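Local atomic coordinates of stage II sporulation protein E (SpoIIE) (Moorella thermoacetica, PDB entry 3ZT9), a protein that is a manganese-binding PP2C-family hydrolase, probably a phosphatase that acts in stressosome signalling and so bears on the control of secondary messengers. Residues 9-14 / 185-190; 16-21 / 42-47; 47-52 / 77-82; 99-104 / 122-127. One frame throughout, in Å; residues are numbered along the deposited sequence.

Contact 1 of 4, residues 9-14 / 185-190. With MN (manganese (II) ion), chain C.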
# COMPACT_ATOMS: atom_id res chain seq x y z
N TYR A 9 -1.44 -8.16 -6.16
CA TYR A 9 -2.64 -8.49 -6.93
C TYR A 9 -3.49 -7.25 -7.09
O TYR A 9 -3.66 -6.48 -6.14
CB TYR A 9 -3.48 -9.51 -6.19
CG TYR A 9 -4.83 -9.81 -6.81
CD1 TYR A 9 -4.95 -10.78 -7.82
CD2 TYR A 9 -6.00 -9.18 -6.36
CE1 TYR A 9 -6.19 -11.08 -8.39
CE2 TYR A 9 -7.26 -9.50 -6.94
CZ TYR A 9 -7.33 -10.46 -7.93
OH TYR A 9 -8.57 -10.77 -8.49
N THR A 10 -4.01 -7.03 -8.29
CA THR A 10 -5.01 -5.95 -8.46
C THR A 10 -6.14 -6.49 -9.36
O THR A 10 -5.92 -7.44 -10.15
CB THR A 10 -4.43 -4.66 -9.16
OG1 THR A 10 -4.02 -4.95 -10.50
CG2 THR A 10 -3.24 -4.07 -8.37
N ARG A 11 -7.32 -5.90 -9.21
CA ARG A 11 -8.46 -6.30 -10.02
C ARG A 11 -9.36 -5.08 -10.16
O ARG A 11 -9.74 -4.45 -9.17
CB ARG A 11 -9.26 -7.44 -9.36
CG ARG A 11 -10.36 -7.98 -10.28
CD ARG A 11 -11.19 -9.08 -9.62
NE ARG A 11 -11.90 -8.56 -8.44
CZ ARG A 11 -12.35 -9.31 -7.44
NH1 ARG A 11 -12.18 -10.63 -7.46
NH2 ARG A 11 -12.97 -8.75 -6.41
N ALA A 12 -9.72 -4.76 -11.40
CA ALA A 12 -10.65 -3.64 -11.61
C ALA A 12 -12.04 -3.96 -11.09
O ALA A 12 -12.50 -5.09 -11.16
CB ALA A 12 -10.74 -3.32 -13.09
N ARG A 13 -12.73 -2.92 -10.62
CA ARG A 13 -14.16 -2.95 -10.41
C ARG A 13 -14.85 -3.63 -11.60
O ARG A 13 -14.55 -3.34 -12.76
CB ARG A 13 -14.72 -1.51 -10.25
CG ARG A 13 -16.27 -1.46 -10.14
CD ARG A 13 -16.79 -0.05 -10.26
NE ARG A 13 -18.23 -0.03 -10.44
CZ ARG A 13 -19.09 0.44 -9.55
NH1 ARG A 13 -18.66 0.95 -8.40
NH2 ARG A 13 -20.39 0.41 -9.80
N GLU A 14 -15.81 -4.50 -11.30
CA GLU A 14 -16.55 -5.23 -12.33
C GLU A 14 -17.10 -4.30 -13.41
O GLU A 14 -17.68 -3.27 -13.10
CB GLU A 14 -17.71 -5.94 -11.63
CG GLU A 14 -18.51 -6.94 -12.40
CD GLU A 14 -19.58 -7.48 -11.48
OE1 GLU A 14 -19.93 -6.79 -10.49
OE2 GLU A 14 -20.06 -8.59 -11.72
N ASP A 185 -15.78 -2.59 -6.38
CA ASP A 185 -14.74 -1.59 -6.29
C ASP A 185 -13.49 -2.23 -6.83
O ASP A 185 -13.42 -3.47 -6.92
CB ASP A 185 -14.52 -1.12 -4.83
CG ASP A 185 -13.70 0.18 -4.76
OD1 ASP A 185 -13.58 0.86 -5.81
OD2 ASP A 185 -13.18 0.55 -3.68
N ASP A 186 -12.52 -1.41 -7.18
CA ASP A 186 -11.17 -1.89 -7.49
C ASP A 186 -10.54 -2.53 -6.28
O ASP A 186 -10.84 -2.13 -5.16
CB ASP A 186 -10.32 -0.71 -7.92
CG ASP A 186 -10.89 -0.00 -9.13
OD1 ASP A 186 -11.00 -0.64 -10.17
OD2 ASP A 186 -11.22 1.17 -9.04
N VAL A 187 -9.65 -3.50 -6.49
CA VAL A 187 -8.99 -4.20 -5.38
C VAL A 187 -7.49 -4.15 -5.62
O VAL A 187 -7.03 -4.32 -6.75
CB VAL A 187 -9.49 -5.65 -5.27
CG1 VAL A 187 -8.61 -6.48 -4.33
CG2 VAL A 187 -10.99 -5.68 -4.83
N ALA A 188 -6.72 -3.93 -4.56
CA ALA A 188 -5.28 -3.99 -4.67
C ALA A 188 -4.73 -4.56 -3.36
O ALA A 188 -5.16 -4.15 -2.29
CB ALA A 188 -4.68 -2.59 -4.90
N VAL A 189 -3.77 -5.47 -3.45
CA VAL A 189 -3.22 -6.09 -2.26
C VAL A 189 -1.75 -6.35 -2.47
O VAL A 189 -1.39 -6.86 -3.53
CB VAL A 189 -3.82 -7.50 -2.00
CG1 VAL A 189 -3.38 -8.00 -0.59
CG2 VAL A 189 -5.33 -7.48 -2.13
N ILE A 190 -0.93 -6.08 -1.44
CA ILE A 190 0.48 -6.50 -1.43
C ILE A 190 0.73 -7.32 -0.16
O ILE A 190 0.24 -6.96 0.90
CB ILE A 190 1.42 -5.27 -1.37
CG1 ILE A 190 1.26 -4.46 -2.66
CG2 ILE A 190 2.85 -5.71 -1.22
CD1 ILE A 190 2.11 -3.14 -2.63
MN MN C . -11.57 1.99 -3.30
O HOH W 1 -13.14 -6.08 -8.20
O HOH W 2 -12.32 3.02 -5.13
O HOH W 3 -10.39 0.51 -4.42
O HOH W 4 -12.81 3.72 -2.61
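Val187 CG1 comes to the edge of the Tyr9 ring, close to the ring plane, and touches CE2 at 4.2 Å. The Arg11 guanidinium meets the other methyl of the same valine obliquely, NH2 to CG2 at 4.0 Å, the two side chains running side by side. Val187 thus touches two neighbours on its sheet face, one with each methyl, while Thr10 CG2 touches Ala188 CB on the other. The strands run antiparallel at 179°, and Tyr9–Val189 and Arg11–Val187 form hydrogen-bonded pairs; Val187 N to Arg11 O is 2.8 Å. Beyond Arg11 a side chain takes over the pairing: Arg13 N donates to Asp186 OD1 (2.9 Å, nearly straight at 168°) from well above the carboxylate plane, and the same oxygen also accepts from Gly20 N. Just before strand 187-192, Asp185 OD2 binds manganese at 2.2 Å; waters 2, 3 and 4, with Asp38 and Asp150, complete the six ligands. Water 2 also donates to Asp185 OD1, holding the carboxylate through both oxygens. Strand 6-11 is one outer strand of its five-stranded antiparallel sheet in the PP2C-like beta sandwich, beside 187-192, with Tyr9 against helix 169-180 and Ala188 facing strands 21-28 and 31-39 of the second sheet.

Contact 2 of 4, residues 16-21 / 42-47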
# COMPACT_ATOMS: atom_id res chain seq x y z
N GLU A 16 -15.37 -2.39 -15.40
CA GLU A 16 -14.31 -1.45 -15.85
C GLU A 16 -13.20 -2.16 -16.64
O GLU A 16 -12.95 -3.36 -16.46
CB GLU A 16 -13.69 -0.69 -14.67
CG GLU A 16 -14.69 -0.07 -13.71
CD GLU A 16 -15.53 1.03 -14.33
OE1 GLU A 16 -15.04 1.74 -15.25
OE2 GLU A 16 -16.69 1.19 -13.89
N ILE A 17 -12.54 -1.44 -17.54
CA ILE A 17 -11.40 -2.01 -18.25
C ILE A 17 -10.06 -1.51 -17.73
O ILE A 17 -9.02 -1.96 -18.21
CB ILE A 17 -11.47 -1.73 -19.78
CG1 ILE A 17 -11.59 -0.23 -20.05
CG2 ILE A 17 -12.62 -2.50 -20.42
CD1 ILE A 17 -11.28 0.12 -21.50
N ALA A 18 -10.06 -0.58 -16.77
CA ALA A 18 -8.82 -0.13 -16.12
C ALA A 18 -9.05 -0.13 -14.62
O ALA A 18 -10.13 0.25 -14.14
CB ALA A 18 -8.40 1.27 -16.58
N CYS A 19 -8.05 -0.60 -13.90
CA CYS A 19 -8.12 -0.65 -12.44
C CYS A 19 -7.75 0.68 -11.82
O CYS A 19 -6.67 1.21 -12.06
CB CYS A 19 -7.19 -1.76 -11.91
SG CYS A 19 -7.14 -1.92 -10.11
N GLY A 20 -8.64 1.22 -11.00
CA GLY A 20 -8.38 2.51 -10.37
C GLY A 20 -7.45 2.52 -9.18
O GLY A 20 -7.20 3.58 -8.62
N ASP A 21 -6.94 1.36 -8.78
CA ASP A 21 -5.92 1.27 -7.74
C ASP A 21 -4.55 1.00 -8.39
O ASP A 21 -4.46 0.55 -9.52
CB ASP A 21 -6.20 0.10 -6.76
CG ASP A 21 -7.48 0.25 -5.94
OD1 ASP A 21 -8.07 1.34 -5.88
OD2 ASP A 21 -7.85 -0.78 -5.32
N HIS A 42 -13.62 5.29 -9.71
CA HIS A 42 -13.16 4.12 -10.46
C HIS A 42 -12.89 4.50 -11.91
O HIS A 42 -13.06 5.64 -12.31
CB HIS A 42 -14.18 2.96 -10.37
CG HIS A 42 -15.59 3.35 -10.68
ND1 HIS A 42 -16.14 3.25 -11.94
CD2 HIS A 42 -16.58 3.83 -9.89
CE1 HIS A 42 -17.40 3.64 -11.92
NE2 HIS A 42 -17.69 4.01 -10.68
N GLY A 43 -12.44 3.53 -12.69
CA GLY A 43 -12.27 3.75 -14.11
C GLY A 43 -10.94 4.42 -14.45
O GLY A 43 -10.10 4.60 -13.60
N PRO A 44 -10.76 4.78 -15.73
CA PRO A 44 -9.45 5.29 -16.17
C PRO A 44 -9.05 6.62 -15.49
O PRO A 44 -7.87 6.88 -15.36
CB PRO A 44 -9.65 5.53 -17.69
CG PRO A 44 -10.85 4.72 -18.08
CD PRO A 44 -11.73 4.66 -16.85
N GLU A 45 -9.99 7.48 -15.09
CA GLU A 45 -9.58 8.70 -14.39
C GLU A 45 -9.05 8.40 -13.00
O GLU A 45 -8.11 9.03 -12.55
CB GLU A 45 -10.74 9.72 -14.33
CG GLU A 45 -11.15 10.14 -15.74
CD GLU A 45 -12.62 10.45 -15.84
OE1 GLU A 45 -13.41 9.49 -15.88
OE2 GLU A 45 -12.97 11.64 -15.89
N ALA A 46 -9.62 7.40 -12.33
CA ALA A 46 -9.10 6.98 -11.04
C ALA A 46 -7.75 6.31 -11.23
O ALA A 46 -6.85 6.53 -10.44
CB ALA A 46 -10.07 6.03 -10.34
N ALA A 47 -7.62 5.50 -12.28
CA ALA A 47 -6.39 4.80 -12.54
C ALA A 47 -5.26 5.81 -12.81
O ALA A 47 -4.13 5.66 -12.34
CB ALA A 47 -6.58 3.86 -13.77
O HOH W 5 -12.02 0.83 -12.27
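Ala47 CB presses on the backbone of the 16-21 loop, lying 3.2 Å from Cys19 O, and this is the tight part of the contact. Here Gly20 passes across the first turn of helix 43-60 with its CA 3.7 Å from Ala47 CA. Ala46 CB sits 3.9 Å from Gly20 CA, so near that a beta carbon on Gly20 would clash with it; the glycine lets backbone lie on helix. Gly43 is constrained in another way, because its backbone angles (phi 84°, psi -174°) would jam a side chain against the preceding carbonyl oxygen.

Toward Ala18 the packing slackens. Ala18 CB touches Ala47 CB and Pro44 CA, both at 4.2 Å, and reaches the exposed proline ring at CG less closely, while water 5 bridges the backbones, donating to Ala18 O and accepting from Gly43 N at 2.8 Å. At the far end Glu16 and His42 cross at about a right angle, though the histidine is modelled in two positions and this geometry holds for one copy only. In that copy Glu16 OE2 stands 2.9 Å from His42 ND1, with the carboxylate and imidazole planes 56° apart. Glu16 OE1 lies 3.6 Å from Gly43 CA.

The loop, which connects strands 6-11 and 21-28, covers the start of helix 43-60, which follows the metal-binding Asp38, Gly39 and Gly41. Gly20 pairs through its backbone with Gly39, joining the loop to the end of strand 31-39.

Contact 3 of 4, residues 47-52 / 77-82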
# COMPACT_ATOMS: atom_id res chain seq x y z
N ALA A 47 -7.62 5.50 -12.28
CA ALA A 47 -6.39 4.80 -12.54
C ALA A 47 -5.26 5.81 -12.81
O ALA A 47 -4.13 5.66 -12.34
CB ALA A 47 -6.58 3.86 -13.77
N ARG A 48 -5.56 6.85 -13.59
CA ARG A 48 -4.57 7.89 -13.88
C ARG A 48 -4.04 8.47 -12.58
O ARG A 48 -2.83 8.67 -12.40
CB ARG A 48 -5.22 9.03 -14.68
CG ARG A 48 -4.42 10.37 -14.65
CD ARG A 48 -5.01 11.35 -15.69
NE ARG A 48 -4.55 12.74 -15.52
CZ ARG A 48 -3.31 13.17 -15.79
NH1 ARG A 48 -2.38 12.32 -16.25
NH2 ARG A 48 -2.98 14.45 -15.59
N ALA A 49 -4.94 8.72 -11.64
CA ALA A 49 -4.49 9.36 -10.39
C ALA A 49 -3.68 8.40 -9.54
O ALA A 49 -2.64 8.79 -8.99
CB ALA A 49 -5.68 9.91 -9.58
N ALA A 50 -4.13 7.15 -9.44
CA ALA A 50 -3.41 6.16 -8.62
C ALA A 50 -2.02 5.95 -9.20
O ALA A 50 -1.04 5.87 -8.45
CB ALA A 50 -4.15 4.85 -8.55
N GLU A 51 -1.91 5.91 -10.52
CA GLU A 51 -0.62 5.71 -11.17
C GLU A 51 0.28 6.96 -11.05
O GLU A 51 1.49 6.84 -10.86
CB GLU A 51 -0.79 5.26 -12.63
CG GLU A 51 -1.49 3.88 -12.73
CD GLU A 51 -0.61 2.71 -12.22
OE1 GLU A 51 0.61 2.85 -12.06
OE2 GLU A 51 -1.16 1.62 -12.00
N ILE A 52 -0.28 8.15 -11.14
CA ILE A 52 0.50 9.36 -10.84
C ILE A 52 1.07 9.31 -9.41
O ILE A 52 2.26 9.66 -9.18
CB ILE A 52 -0.35 10.63 -10.98
CG1 ILE A 52 -0.59 10.92 -12.49
CG2 ILE A 52 0.39 11.82 -10.37
CD1 ILE A 52 -1.56 11.99 -12.72
N ARG A 77 -2.77 17.52 -7.84
CA ARG A 77 -3.67 18.66 -7.96
C ARG A 77 -4.28 18.63 -9.36
O ARG A 77 -3.56 18.40 -10.34
CB ARG A 77 -2.94 19.97 -7.71
CG ARG A 77 -2.52 20.16 -6.26
CD ARG A 77 -1.90 21.52 -6.06
NE ARG A 77 -1.75 21.86 -4.65
CZ ARG A 77 -2.76 22.01 -3.79
NH1 ARG A 77 -4.02 21.84 -4.18
NH2 ARG A 77 -2.51 22.33 -2.53
N GLY A 78 -5.59 18.83 -9.43
CA GLY A 78 -6.30 18.87 -10.70
C GLY A 78 -6.69 17.51 -11.28
O GLY A 78 -7.24 17.45 -12.36
N THR A 79 -6.41 16.42 -10.57
CA THR A 79 -6.78 15.08 -11.03
C THR A 79 -7.93 14.57 -10.16
O THR A 79 -8.46 15.33 -9.36
CB THR A 79 -5.59 14.09 -10.89
OG1 THR A 79 -5.39 13.79 -9.50
CG2 THR A 79 -4.32 14.67 -11.47
N ARG A 80 -8.29 13.28 -10.26
CA ARG A 80 -9.31 12.70 -9.38
C ARG A 80 -8.86 12.80 -7.94
O ARG A 80 -9.68 12.85 -7.05
CB ARG A 80 -9.59 11.22 -9.70
CG ARG A 80 -10.61 11.01 -10.81
CD ARG A 80 -12.06 11.15 -10.30
NE ARG A 80 -13.00 10.86 -11.39
CZ ARG A 80 -13.41 9.65 -11.74
NH1 ARG A 80 -12.99 8.57 -11.09
NH2 ARG A 80 -14.25 9.51 -12.75
N GLY A 81 -7.56 12.84 -7.71
CA GLY A 81 -7.01 12.71 -6.36
C GLY A 81 -6.86 11.24 -6.01
O GLY A 81 -7.40 10.38 -6.68
N ALA A 82 -6.16 10.94 -4.92
CA ALA A 82 -6.01 9.56 -4.52
C ALA A 82 -5.70 9.49 -3.03
O ALA A 82 -5.26 10.47 -2.43
CB ALA A 82 -4.85 8.94 -5.31
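A short piece of helix 43-60 lies against an irregular segment, the nearest alpha carbons being those of Ala49 and Gly81 at 5.8 Å, and the contact across them is by packing. Ala49 carries most of it. Its CB points into the 77-82 segment and meets Gly81 O at 3.4 Å, Thr79 OG1 at 3.9 Å and Arg80 CB at 4.1 Å, so a single methyl fits against two oxygens and a methylene. Ala82 CB borders the same methyl more loosely.

One helical turn on, Ile52 and Thr79 reach toward each other tip to tip, CD1 to CG2 at 4.0 Å. That isoleucine methyl also lies over one face of the Arg48 guanidinium, 3.6 Å above its plane and offset toward the rim, while Thr79 CG2 approaches the same group obliquely.

Thr79 OG1 stands between its own backbone N and carbonyl carbon (chi1 73°), from where it accepts the Gly81 N-H at 3.0 Å and 155°; it is also hydrogen-bonded to Leu76 O. Arg80 bends at chi2 (-81°) and leads away from Ala49, its NH1 donating to the carbonyls of Ile40 and His42.

The OG1 bond to the N-H two residues on defines an ST turn. It lies where helix 43-60 packs beside the connection from helix 65-76 into strand 82-90, in a PP2C-like alpha/beta sandwich, bordering the end of strand 31-39 and the loop after it, which carry the metal-binding Gly39 and Gly41.

Contact 4 of 4, residues 99-104 / 122-127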
# COMPACT_ATOMS: atom_id res chain seq x y z
N ALA A 99 3.33 5.35 6.43
CA ALA A 99 2.29 6.40 6.62
C ALA A 99 1.17 6.19 5.62
O ALA A 99 1.37 5.52 4.60
CB ALA A 99 2.91 7.78 6.45
N ILE A 100 0.00 6.76 5.93
CA ILE A 100 -1.17 6.56 5.08
C ILE A 100 -1.93 7.86 5.03
O ILE A 100 -2.21 8.43 6.08
CB ILE A 100 -2.16 5.50 5.68
CG1 ILE A 100 -1.42 4.18 5.97
CG2 ILE A 100 -3.33 5.25 4.69
CD1 ILE A 100 -2.22 3.27 6.87
N VAL A 101 -2.27 8.32 3.83
CA VAL A 101 -3.20 9.43 3.70
C VAL A 101 -4.47 8.83 3.10
O VAL A 101 -4.45 8.29 1.99
CB VAL A 101 -2.65 10.60 2.83
CG1 VAL A 101 -3.72 11.67 2.65
CG2 VAL A 101 -1.44 11.20 3.51
N GLY A 102 -5.57 8.90 3.84
CA GLY A 102 -6.81 8.34 3.36
C GLY A 102 -7.03 6.96 3.96
O GLY A 102 -6.63 6.71 5.08
N ASN A 103 -7.70 6.07 3.23
CA ASN A 103 -8.15 4.83 3.87
C ASN A 103 -7.55 3.55 3.29
O ASN A 103 -8.18 2.53 3.24
CB ASN A 103 -9.66 4.72 3.85
CG ASN A 103 -10.20 4.50 2.46
OD1 ASN A 103 -9.50 4.75 1.47
ND2 ASN A 103 -11.45 4.04 2.37
N ILE A 104 -6.30 3.60 2.87
CA ILE A 104 -5.62 2.37 2.55
C ILE A 104 -5.32 1.64 3.91
O ILE A 104 -5.11 2.29 4.93
CB ILE A 104 -4.29 2.67 1.83
CG1 ILE A 104 -4.52 3.46 0.53
CG2 ILE A 104 -3.52 1.36 1.58
CD1 ILE A 104 -5.31 2.72 -0.57
N GLY A 122 -7.51 12.46 4.62
CA GLY A 122 -7.23 13.41 3.57
C GLY A 122 -7.32 12.75 2.21
O GLY A 122 -7.53 11.56 2.10
N ILE A 123 -7.11 13.55 1.17
CA ILE A 123 -7.10 13.08 -0.21
C ILE A 123 -5.95 13.78 -0.91
O ILE A 123 -5.96 15.00 -1.02
CB ILE A 123 -8.40 13.41 -0.98
CG1 ILE A 123 -9.58 12.69 -0.33
CG2 ILE A 123 -8.24 13.00 -2.51
CD1 ILE A 123 -10.94 13.07 -0.91
N LEU A 124 -4.97 13.02 -1.37
CA LEU A 124 -3.81 13.63 -2.02
C LEU A 124 -4.29 14.32 -3.27
O LEU A 124 -5.03 13.73 -4.08
CB LEU A 124 -2.73 12.57 -2.32
CG LEU A 124 -2.21 11.90 -1.03
CD1 LEU A 124 -1.41 10.62 -1.38
CD2 LEU A 124 -1.39 12.85 -0.21
N GLY A 125 -3.86 15.57 -3.44
CA GLY A 125 -4.28 16.41 -4.54
C GLY A 125 -5.33 17.43 -4.18
O GLY A 125 -5.51 18.42 -4.89
N TYR A 126 -6.01 17.22 -3.06
CA TYR A 126 -7.09 18.11 -2.63
C TYR A 126 -7.02 18.64 -1.21
O TYR A 126 -7.13 19.84 -1.02
CB TYR A 126 -8.44 17.44 -2.90
CG TYR A 126 -8.70 17.45 -4.37
CD1 TYR A 126 -9.20 18.59 -5.00
CD2 TYR A 126 -8.37 16.36 -5.16
CE1 TYR A 126 -9.41 18.62 -6.35
CE2 TYR A 126 -8.57 16.38 -6.52
CZ TYR A 126 -9.09 17.52 -7.10
OH TYR A 126 -9.30 17.55 -8.45
N ASN A 127 -6.85 17.77 -0.22
CA ASN A 127 -6.82 18.21 1.18
C ASN A 127 -5.74 17.47 1.97
O ASN A 127 -5.95 16.37 2.46
CB ASN A 127 -8.21 18.05 1.85
CG ASN A 127 -8.69 16.62 1.85
OD1 ASN A 127 -7.99 15.74 1.40
ND2 ASN A 127 -9.90 16.37 2.35
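Val101 CG1 is the centre of the contact: it lies 3.8 Å from Gly122 C, 4.1 Å from Ile123 N and 3.9 Å from Leu124 CD2. The branched ends of Val101 and Leu124 cross obliquely, and the leucine CD2 reaches Val101 CB and CG2 as well, so one methyl of Leu124 lies against three carbons of the valine. Val101 CG1 stands anti to its backbone N (chi1 175°), which directs it to the Gly122 backbone. Beside it Gly102 CA approaches Gly122 O at 3.5 Å.

Both glycines are fitted to this closeness. A beta carbon on Gly122 would be tight against Val101 CG1 and would clash with Asn127 O, and the backbone angles of Gly102 (phi 98°, psi -149°) would force one against the preceding carbonyl.

In the next shell, the 122-127 segment is held by its own turn. Ile123 O accepts from Tyr126 N and from Asn127 N, both at 3.0 Å, the two residues facing one as in a classic beta bulge. Farther out, Tyr126 OH is probably hydrogen-bonded to Thr79 O, and Leu124 pairs through its backbone with Ala82.

Strand 95-101 is thereby covered where it ends, next to strand 82-90, with which Ala99 and Val101 make backbone bonds. Helix 65-76 closes over the apolar side, Phe69 touching Val101 and Leu76 touching Leu124. Just beyond the strand, Asn103 ND2 is hydrogen-bonded to the manganese ligand Asp150.

In the fold
Contact 1 joins strands near the two chain ends, 6-11 and 187-192, and encloses the other three in sequence; contacts 2, 3 and 4 follow one another in series. Contacts 1 and 2 have centres about 10 Å apart and touch through Asp186 and Gly20. Contacts 2 and 3, their centres also about 10 Å apart, share Ala47 and helix 43-60. Contacts 3 and 4, centres about 11 Å apart, meet at strand 82-90, whereas contacts 1 and 4, centres about 18 Å apart, do not touch. The series leads from the first sheet, past the manganese site, to helix 43-60 and then to the end of strand 95-101 in the second sheet, consistent with a PP2C-type metal site set between two sheets.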